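FACT complex subunit SPT16 (PDB 6A8M) probably serves, as the larger partner of POB3 in the FACT complex, as a histone chaperone that reorganizes nucleosomes during transcription, replication and DNA repair. Local coordinates at residues D193-R205 and L218-L232. Sequence-based numbering, arbitrary orientation.
Sequences DKFMNLLSDELVR and LSDNVENEIDKSRFL
The ring of Phe195 is the main bump of this contact, and Glu225, Ile226, Phe231 and Leu232 form the hollow that takes it. Its CZ makes most of the contacts, lying 3.8 Å from Ile226 CG1 and reaching CD2 of Leu232, while CB of Glu225 sits at the ring edge. Phe231 closes the hollow in an offset edge-to-face pair, its edge turned to the face of Phe195 with the planes at 86° and the centroids 5.9 Å apart. With CG anti to its carbonyl carbon (chi1 -76°), Phe195 swings its ring out from helix 193-205 toward residues 225-232. Leu198 fills the next notch, its CD1 wedged between Phe231 CZ, 4.0 Å away, and CB of Glu225. Where the backbones come nearest, the side chains of Leu199 and Val222 cross at about a right angle, and CG2 of Val222 rests 3.8 Å from Leu199 CA. This helix pair, its axes inclined at 139° and 9.9 Å apart, belongs to the peptidase M24-like (pita-bread) domain of Spt16; strand 285-295 of its sheet touches Phe195, Leu199, Leu203 and Ile226, and Ile262 touches Leu199 and Leu218. At the far end Leu218 sets its two methyls against neighbouring residues of helix 193-205: CD2 meets Leu203 CD1 at 3.8 Å, and CD1 lies alongside the chain of Glu202, which runs past it in the opposite direction. That chain, bent at chi2, lays its carboxylate across Asn221, with OE1 3.8 Å from Asn221 CB. Glu202 and Glu225 approach from opposite directions, OE2 to OE2 4.1 Å, a like-charge closeness that may raise the proton affinity of either. No hydrogen bond links the two segments. Beyond them, Trp256 meets Phe195 edge-to-face and donates a hydrogen bond from NE1 to Glu223 O.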
ATOM      1  N   ASP A 193     -12.984   8.176  -1.340  1.00 12.42           N
ATOM      2  CA  ASP A 193     -14.305   8.691  -0.991  1.00 14.20           C
ATOM      3  C   ASP A 193     -15.174   8.904  -2.227  1.00 15.26           C
ATOM      4  O   ASP A 193     -16.351   8.530  -2.238  1.00 16.19           O
ATOM      5  CB  ASP A 193     -14.185  10.032  -0.257  1.00 15.17           C
ATOM      6  CG  ASP A 193     -13.808   9.908   1.209  1.00 15.78           C
ATOM      7  OD1 ASP A 193     -13.846   8.796   1.778  1.00 16.27           O
ATOM      8  OD2 ASP A 193     -13.486  10.973   1.781  1.00 16.75           O
ATOM      9  N   LYS A 194     -14.623   9.548  -3.264  1.00 14.46           N
ATOM     10  CA  LYS A 194     -15.430   9.878  -4.439  1.00 15.49           C
ATOM     11  C   LYS A 194     -15.924   8.622  -5.136  1.00 15.47           C
ATOM     12  O   LYS A 194     -17.063   8.576  -5.611  1.00 17.85           O
ATOM     13  CB  LYS A 194     -14.629  10.707  -5.435  1.00 17.89           C
ATOM     14  CG  LYS A 194     -14.258  12.077  -4.940  1.00 20.95           C
ATOM     15  CD  LYS A 194     -15.498  12.861  -4.613  1.00 26.93           C
ATOM     16  CE  LYS A 194     -15.214  14.320  -4.693  1.00 32.56           C
ATOM     17  NZ  LYS A 194     -16.486  15.080  -4.544  1.00 36.83           N
ATOM     18  N   PHE A 195     -15.057   7.625  -5.256  1.00 13.87           N
ATOM     19  CA  PHE A 195     -15.441   6.383  -5.916  1.00 15.22           C
ATOM     20  C   PHE A 195     -16.375   5.544  -5.056  1.00 14.83           C
ATOM     21  O   PHE A 195     -17.262   4.871  -5.599  1.00 13.11           O
ATOM     22  CB  PHE A 195     -14.181   5.621  -6.341  1.00 15.39           C
ATOM     23  CG  PHE A 195     -13.545   6.226  -7.557  1.00 16.29           C
ATOM     24  CD1 PHE A 195     -14.090   5.984  -8.809  1.00 15.85           C
ATOM     25  CD2 PHE A 195     -12.485   7.101  -7.448  1.00 16.05           C
ATOM     26  CE1 PHE A 195     -13.563   6.589  -9.950  1.00 17.98           C
ATOM     27  CE2 PHE A 195     -11.953   7.703  -8.576  1.00 18.99           C
ATOM     28  CZ  PHE A 195     -12.487   7.445  -9.825  1.00 21.06           C
ATOM     29  N   MET A 196     -16.225   5.572  -3.724  1.00 12.71           N
ATOM     30  CA  MET A 196     -17.234   4.908  -2.896  1.00 14.70           C
ATOM     31  C   MET A 196     -18.602   5.564  -3.078  1.00 15.38           C
ATOM     32  O   MET A 196     -19.633   4.871  -3.138  1.00 15.63           O
ATOM     33  CB  MET A 196     -16.813   4.906  -1.417  1.00 14.79           C
ATOM     34  CG  MET A 196     -17.773   4.121  -0.501  1.00 13.45           C
ATOM     35  SD  MET A 196     -18.048   2.398  -1.005  1.00 15.21           S
ATOM     36  CE  MET A 196     -16.503   1.653  -0.502  1.00 13.72           C
ATOM     37  N   ASN A 197     -18.635   6.898  -3.188  1.00 14.10           N
ATOM     38  CA  ASN A 197     -19.896   7.579  -3.473  1.00 17.31           C
ATOM     39  C   ASN A 197     -20.498   7.100  -4.789  1.00 18.75           C
ATOM     40  O   ASN A 197     -21.706   6.848  -4.871  1.00 17.70           O
ATOM     41  CB  ASN A 197     -19.712   9.091  -3.519  1.00 19.23           C
ATOM     42  CG  ASN A 197     -21.015   9.799  -3.873  1.00 24.59           C
ATOM     43  OD1 ASN A 197     -21.964   9.763  -3.096  1.00 25.40           O
ATOM     44  ND2 ASN A 197     -21.089  10.384  -5.073  1.00 28.69           N
ATOM     45  N   LEU A 198     -19.673   7.010  -5.841  1.00 17.97           N
ATOM     46  CA  LEU A 198     -20.160   6.544  -7.137  1.00 21.04           C
ATOM     47  C   LEU A 198     -20.662   5.123  -7.028  1.00 20.87           C
ATOM     48  O   LEU A 198     -21.681   4.764  -7.627  1.00 20.55           O
ATOM     49  CB  LEU A 198     -19.051   6.586  -8.182  1.00 20.68           C
ATOM     50  CG  LEU A 198     -18.641   7.890  -8.831  1.00 24.29           C
ATOM     51  CD1 LEU A 198     -17.499   7.578  -9.773  1.00 25.70           C
ATOM     52  CD2 LEU A 198     -19.815   8.523  -9.581  1.00 27.48           C
ATOM     53  N   LEU A 199     -19.937   4.303  -6.269  1.00 18.22           N
ATOM     54  CA  LEU A 199     -20.324   2.920  -6.075  1.00 18.52           C
ATOM     55  C   LEU A 199     -21.684   2.834  -5.406  1.00 18.08           C
ATOM     56  O   LEU A 199     -22.544   2.056  -5.823  1.00 19.38           O
ATOM     57  CB  LEU A 199     -19.273   2.204  -5.238  1.00 17.52           C
ATOM     58  CG  LEU A 199     -19.404   0.692  -5.176  1.00 17.76           C
ATOM     59  CD1 LEU A 199     -18.014   0.118  -4.932  1.00 17.27           C
ATOM     60  CD2 LEU A 199     -20.362   0.260  -4.065  1.00 18.12           C
ATOM     61  N   SER A 200     -21.879   3.596  -4.333  1.00 15.86           N
ATOM     62  CA  SER A 200     -23.166   3.540  -3.648  1.00 16.85           C
ATOM     63  C   SER A 200     -24.304   3.911  -4.597  1.00 18.85           C
ATOM     64  O   SER A 200     -25.331   3.229  -4.640  1.00 21.05           O
ATOM     65  CB  SER A 200     -23.163   4.457  -2.428  1.00 16.68           C
ATOM     66  OG  SER A 200     -24.463   4.493  -1.840  1.00 18.79           O
ATOM     67  N   ASP A 201     -24.140   4.993  -5.370  1.00 21.76           N
ATOM     68  CA  ASP A 201     -25.204   5.428  -6.277  1.00 23.95           C
ATOM     69  C   ASP A 201     -25.546   4.349  -7.293  1.00 23.89           C
ATOM     70  O   ASP A 201     -26.726   4.128  -7.597  1.00 25.30           O
ATOM     71  CB  ASP A 201     -24.801   6.711  -7.004  1.00 26.01           C
ATOM     72  CG  ASP A 201     -24.864   7.922  -6.115  1.00 29.04           C
ATOM     73  OD1 ASP A 201     -25.331   7.784  -4.961  1.00 28.54           O
ATOM     74  OD2 ASP A 201     -24.441   9.009  -6.565  1.00 32.17           O
ATOM     75  N   GLU A 202     -24.527   3.684  -7.845  1.00 24.76           N
ATOM     76  CA  GLU A 202     -24.757   2.623  -8.824  1.00 27.93           C
ATOM     77  C   GLU A 202     -25.405   1.405  -8.178  1.00 23.19           C
ATOM     78  O   GLU A 202     -26.297   0.777  -8.765  1.00 23.72           O
ATOM     79  CB  GLU A 202     -23.443   2.222  -9.485  1.00 35.28           C
ATOM     80  CG  GLU A 202     -22.977   3.145 -10.586  1.00 44.45           C
ATOM     81  CD  GLU A 202     -22.555   2.378 -11.837  1.00 51.68           C
ATOM     82  OE1 GLU A 202     -22.981   1.208 -11.999  1.00 52.74           O
ATOM     83  OE2 GLU A 202     -21.799   2.951 -12.658  1.00 55.27           O
ATOM     84  N   LEU A 203     -24.944   1.042  -6.987  1.00 20.92           N
ATOM     85  CA  LEU A 203     -25.539  -0.070  -6.264  1.00 19.71           C
ATOM     86  C   LEU A 203     -27.023   0.167  -6.019  1.00 21.90           C
ATOM     87  O   LEU A 203     -27.870  -0.666  -6.367  1.00 25.11           O
ATOM     88  CB  LEU A 203     -24.788  -0.255  -4.946  1.00 19.20           C
ATOM     89  CG  LEU A 203     -25.368  -1.278  -3.985  1.00 22.98           C
ATOM     90  CD1 LEU A 203     -25.394  -2.634  -4.662  1.00 24.73           C
ATOM     91  CD2 LEU A 203     -24.517  -1.315  -2.730  1.00 20.67           C
ATOM     92  N   VAL A 204     -27.359   1.310  -5.425  1.00 24.00           N
ATOM     93  CA  VAL A 204     -28.748   1.588  -5.071  1.00 26.26           C
ATOM     94  C   VAL A 204     -29.626   1.560  -6.312  1.00 29.85           C
ATOM     95  O   VAL A 204     -30.758   1.060  -6.277  1.00 31.56           O
ATOM     96  CB  VAL A 204     -28.842   2.931  -4.323  1.00 27.18           C
ATOM     97  CG1 VAL A 204     -30.283   3.451  -4.287  1.00 30.06           C
ATOM     98  CG2 VAL A 204     -28.324   2.751  -2.933  1.00 26.32           C
ATOM     99  N   ARG A 205     -29.114   2.066  -7.433  1.00 31.29           N
ATOM    100  CA  ARG A 205     -29.910   2.053  -8.660  1.00 33.74           C
ATOM    101  C   ARG A 205     -30.146   0.626  -9.137  1.00 33.28           C
ATOM    102  O   ARG A 205     -31.278   0.250  -9.460  1.00 33.74           O
ATOM    103  CB  ARG A 205     -29.226   2.886  -9.745  1.00 33.59           C
ATOM    104  N   LEU A 218     -20.986  -5.212 -11.627  1.00 19.39           N
ATOM    105  CA  LEU A 218     -21.200  -3.917 -10.997  1.00 20.54           C
ATOM    106  C   LEU A 218     -19.880  -3.276 -10.575  1.00 16.61           C
ATOM    107  O   LEU A 218     -19.670  -2.080 -10.801  1.00 17.08           O
ATOM    108  CB  LEU A 218     -22.129  -4.088  -9.797  1.00 23.08           C
ATOM    109  CG  LEU A 218     -22.476  -2.837  -9.001  1.00 24.39           C
ATOM    110  CD1 LEU A 218     -23.175  -1.824  -9.896  1.00 26.31           C
ATOM    111  CD2 LEU A 218     -23.354  -3.212  -7.809  1.00 24.99           C
ATOM    112  N   SER A 219     -18.976  -4.041  -9.953  1.00 13.89           N
ATOM    113  CA  SER A 219     -17.728  -3.418  -9.523  1.00 15.37           C
ATOM    114  C   SER A 219     -16.876  -3.054 -10.725  1.00 16.35           C
ATOM    115  O   SER A 219     -16.142  -2.064 -10.684  1.00 16.63           O
ATOM    116  CB  SER A 219     -16.946  -4.316  -8.555  1.00 17.42           C
ATOM    117  OG  SER A 219     -16.428  -5.480  -9.185  1.00 17.12           O
ATOM    118  N   ASP A 220     -16.989  -3.827 -11.818  1.00 15.42           N
ATOM    119  CA  ASP A 220     -16.257  -3.464 -13.025  1.00 16.90           C
ATOM    120  C   ASP A 220     -16.762  -2.139 -13.578  1.00 18.04           C
ATOM    121  O   ASP A 220     -15.977  -1.325 -14.082  1.00 17.74           O
ATOM    122  CB  ASP A 220     -16.391  -4.577 -14.069  1.00 17.56           C
ATOM    123  CG  ASP A 220     -15.647  -4.270 -15.356  1.00 20.07           C
ATOM    124  OD1 ASP A 220     -14.419  -4.403 -15.365  1.00 22.28           O
ATOM    125  OD2 ASP A 220     -16.292  -3.915 -16.361  1.00 22.72           O
ATOM    126  N   ASN A 221     -18.081  -1.908 -13.514  1.00 16.46           N
ATOM    127  CA  ASN A 221     -18.626  -0.640 -13.989  1.00 20.34           C
ATOM    128  C   ASN A 221     -17.985   0.534 -13.258  1.00 20.70           C
ATOM    129  O   ASN A 221     -17.543   1.512 -13.878  1.00 19.93           O
ATOM    130  CB  ASN A 221     -20.140  -0.616 -13.789  1.00 21.90           C
ATOM    131  CG  ASN A 221     -20.872  -1.557 -14.723  1.00 24.55           C
ATOM    132  OD1 ASN A 221     -20.277  -2.122 -15.638  1.00 25.81           O
ATOM    133  ND2 ASN A 221     -22.171  -1.714 -14.507  1.00 24.61           N
ATOM    134  N   VAL A 222     -17.944   0.449 -11.929  1.00 20.30           N
ATOM    135  CA  VAL A 222     -17.308   1.478 -11.109  1.00 19.17           C
ATOM    136  C   VAL A 222     -15.834   1.605 -11.457  1.00 16.07           C
ATOM    137  O   VAL A 222     -15.315   2.717 -11.620  1.00 14.49           O
ATOM    138  CB  VAL A 222     -17.498   1.154  -9.621  1.00 20.52           C
ATOM    139  CG1 VAL A 222     -16.653   2.088  -8.773  1.00 20.63           C
ATOM    140  CG2 VAL A 222     -18.968   1.244  -9.252  1.00 22.68           C
ATOM    141  N   GLU A 223     -15.135   0.464 -11.564  1.00 13.57           N
ATOM    142  CA  GLU A 223     -13.702   0.461 -11.843  1.00 13.93           C
ATOM    143  C   GLU A 223     -13.367   1.252 -13.107  1.00 14.10           C
ATOM    144  O   GLU A 223     -12.378   1.989 -13.147  1.00 15.48           O
ATOM    145  CB  GLU A 223     -13.198  -0.995 -11.933  1.00 12.93           C
ATOM    146  CG  GLU A 223     -11.703  -1.137 -12.122  1.00 14.19           C
ATOM    147  CD  GLU A 223     -11.215  -2.564 -11.889  1.00 16.00           C
ATOM    148  OE1 GLU A 223      -9.993  -2.824 -12.009  1.00 18.20           O
ATOM    149  OE2 GLU A 223     -12.061  -3.430 -11.598  1.00 17.44           O
ATOM    150  N   ASN A 224     -14.177   1.120 -14.149  1.00 14.93           N
ATOM    151  CA  ASN A 224     -13.873   1.790 -15.401  1.00 16.15           C
ATOM    152  C   ASN A 224     -14.159   3.285 -15.356  1.00 16.68           C
ATOM    153  O   ASN A 224     -13.733   4.008 -16.263  1.00 18.58           O
ATOM    154  CB  ASN A 224     -14.660   1.124 -16.533  1.00 21.02           C
ATOM    155  CG  ASN A 224     -14.194  -0.315 -16.782  1.00 25.14           C
ATOM    156  OD1 ASN A 224     -14.963  -1.272 -16.663  1.00 30.76           O
ATOM    157  ND2 ASN A 224     -12.930  -0.461 -17.131  1.00 22.89           N
ATOM    158  N   GLU A 225     -14.844   3.761 -14.312  1.00 18.03           N
ATOM    159  CA  GLU A 225     -15.108   5.191 -14.195  1.00 21.09           C
ATOM    160  C   GLU A 225     -13.828   6.006 -14.050  1.00 18.95           C
ATOM    161  O   GLU A 225     -13.819   7.187 -14.413  1.00 19.17           O
ATOM    162  CB  GLU A 225     -16.034   5.449 -13.000  1.00 22.00           C
ATOM    163  CG  GLU A 225     -17.419   4.843 -13.153  1.00 23.73           C
ATOM    164  CD  GLU A 225     -18.320   5.692 -14.013  1.00 30.34           C
ATOM    165  OE1 GLU A 225     -18.289   6.927 -13.846  1.00 29.99           O
ATOM    166  OE2 GLU A 225     -19.051   5.130 -14.859  1.00 33.04           O
ATOM    167  N   ILE A 226     -12.746   5.404 -13.547  1.00 16.88           N
ATOM    168  CA  ILE A 226     -11.504   6.152 -13.333  1.00 15.09           C
ATOM    169  C   ILE A 226     -10.874   6.560 -14.649  1.00 17.57           C
ATOM    170  O   ILE A 226     -10.020   7.450 -14.673  1.00 20.44           O
ATOM    171  CB  ILE A 226     -10.499   5.332 -12.502  1.00 13.73           C
ATOM    172  CG1 ILE A 226      -9.452   6.247 -11.821  1.00 13.58           C
ATOM    173  CG2 ILE A 226      -9.832   4.271 -13.357  1.00 13.92           C
ATOM    174  CD1 ILE A 226      -8.723   5.559 -10.681  1.00 14.18           C
ATOM    175  N   ASP A 227     -11.262   5.953 -15.757  1.00 18.73           N
ATOM    176  CA  ASP A 227     -10.631   6.358 -17.004  1.00 21.74           C
ATOM    177  C   ASP A 227     -11.360   7.506 -17.692  1.00 22.16           C
ATOM    178  O   ASP A 227     -10.968   7.895 -18.799  1.00 23.80           O
ATOM    179  CB  ASP A 227     -10.486   5.158 -17.939  1.00 25.50           C
ATOM    180  CG  ASP A 227      -9.475   4.138 -17.403  1.00 27.04           C
ATOM    181  OD1 ASP A 227      -8.425   4.534 -16.838  1.00 29.54           O
ATOM    182  OD2 ASP A 227      -9.739   2.940 -17.529  1.00 31.83           O
ATOM    183  N   LYS A 228     -12.395   8.055 -17.062  1.00 19.68           N
ATOM    184  CA  LYS A 228     -13.089   9.243 -17.560  1.00 23.24           C
ATOM    185  C   LYS A 228     -12.279  10.450 -17.112  1.00 23.30           C
ATOM    186  O   LYS A 228     -12.516  11.020 -16.046  1.00 21.65           O
ATOM    187  CB  LYS A 228     -14.511   9.296 -17.021  1.00 24.95           C
ATOM    188  CG  LYS A 228     -15.436   8.172 -17.468  1.00 29.42           C
ATOM    189  CD  LYS A 228     -16.765   8.288 -16.737  1.00 32.95           C
ATOM    190  CE  LYS A 228     -17.718   7.181 -17.125  1.00 35.66           C
ATOM    191  NZ  LYS A 228     -17.690   6.958 -18.589  1.00 38.16           N
ATOM    192  N   SER A 229     -11.274  10.812 -17.917  1.00 23.64           N
ATOM    193  CA  SER A 229     -10.335  11.868 -17.538  1.00 27.46           C
ATOM    194  C   SER A 229     -11.039  13.196 -17.283  1.00 26.25           C
ATOM    195  O   SER A 229     -10.610  13.973 -16.423  1.00 26.79           O
ATOM    196  CB  SER A 229      -9.285  12.062 -18.635  1.00 31.62           C
ATOM    197  OG  SER A 229      -8.403  10.958 -18.696  1.00 35.29           O
ATOM    198  N   ARG A 230     -12.106  13.480 -18.019  1.00 22.52           N
ATOM    199  CA  ARG A 230     -12.786  14.763 -17.837  1.00 23.22           C
ATOM    200  C   ARG A 230     -13.551  14.808 -16.520  1.00 22.69           C
ATOM    201  O   ARG A 230     -13.672  15.877 -15.908  1.00 22.11           O
ATOM    202  CB  ARG A 230     -13.709  15.041 -19.016  1.00 24.89           C
ATOM    203  CG  ARG A 230     -12.927  15.231 -20.298  1.00 26.12           C
ATOM    204  CD  ARG A 230     -13.799  15.052 -21.478  1.00 27.18           C
ATOM    205  NE  ARG A 230     -12.996  14.841 -22.673  1.00 27.95           N
ATOM    206  CZ  ARG A 230     -12.511  15.820 -23.428  1.00 27.93           C
ATOM    207  NH1 ARG A 230     -12.762  17.089 -23.118  1.00 29.15           N
ATOM    208  NH2 ARG A 230     -11.793  15.527 -24.509  1.00 27.27           N
ATOM    209  N   PHE A 231     -14.047  13.660 -16.065  1.00 21.87           N
ATOM    210  CA  PHE A 231     -14.580  13.558 -14.717  1.00 20.42           C
ATOM    211  C   PHE A 231     -13.486  13.787 -13.688  1.00 19.80           C
ATOM    212  O   PHE A 231     -13.692  14.507 -12.707  1.00 21.74           O
ATOM    213  CB  PHE A 231     -15.217  12.184 -14.525  1.00 18.97           C
ATOM    214  CG  PHE A 231     -15.306  11.746 -13.095  1.00 21.93           C
ATOM    215  CD1 PHE A 231     -16.183  12.377 -12.225  1.00 25.36           C
ATOM    216  CD2 PHE A 231     -14.549  10.686 -12.625  1.00 22.95           C
ATOM    217  CE1 PHE A 231     -16.270  11.970 -10.901  1.00 24.57           C
ATOM    218  CE2 PHE A 231     -14.644  10.283 -11.295  1.00 22.73           C
ATOM    219  CZ  PHE A 231     -15.511  10.931 -10.451  1.00 23.67           C
ATOM    220  N   LEU A 232     -12.311  13.184 -13.901  1.00 19.89           N
ATOM    221  CA  LEU A 232     -11.211  13.344 -12.958  1.00 21.85           C
ATOM    222  C   LEU A 232     -10.749  14.796 -12.885  1.00 21.89           C
ATOM    223  O   LEU A 232     -10.455  15.295 -11.796  1.00 25.65           O
ATOM    224  CB  LEU A 232     -10.043  12.441 -13.332  1.00 22.66           C
ATOM    225  CG  LEU A 232     -10.172  10.921 -13.236  1.00 21.77           C
ATOM    226  CD1 LEU A 232      -8.792  10.315 -13.480  1.00 20.63           C
ATOM    227  CD2 LEU A 232     -10.708  10.503 -11.890  1.00 20.12           C
TER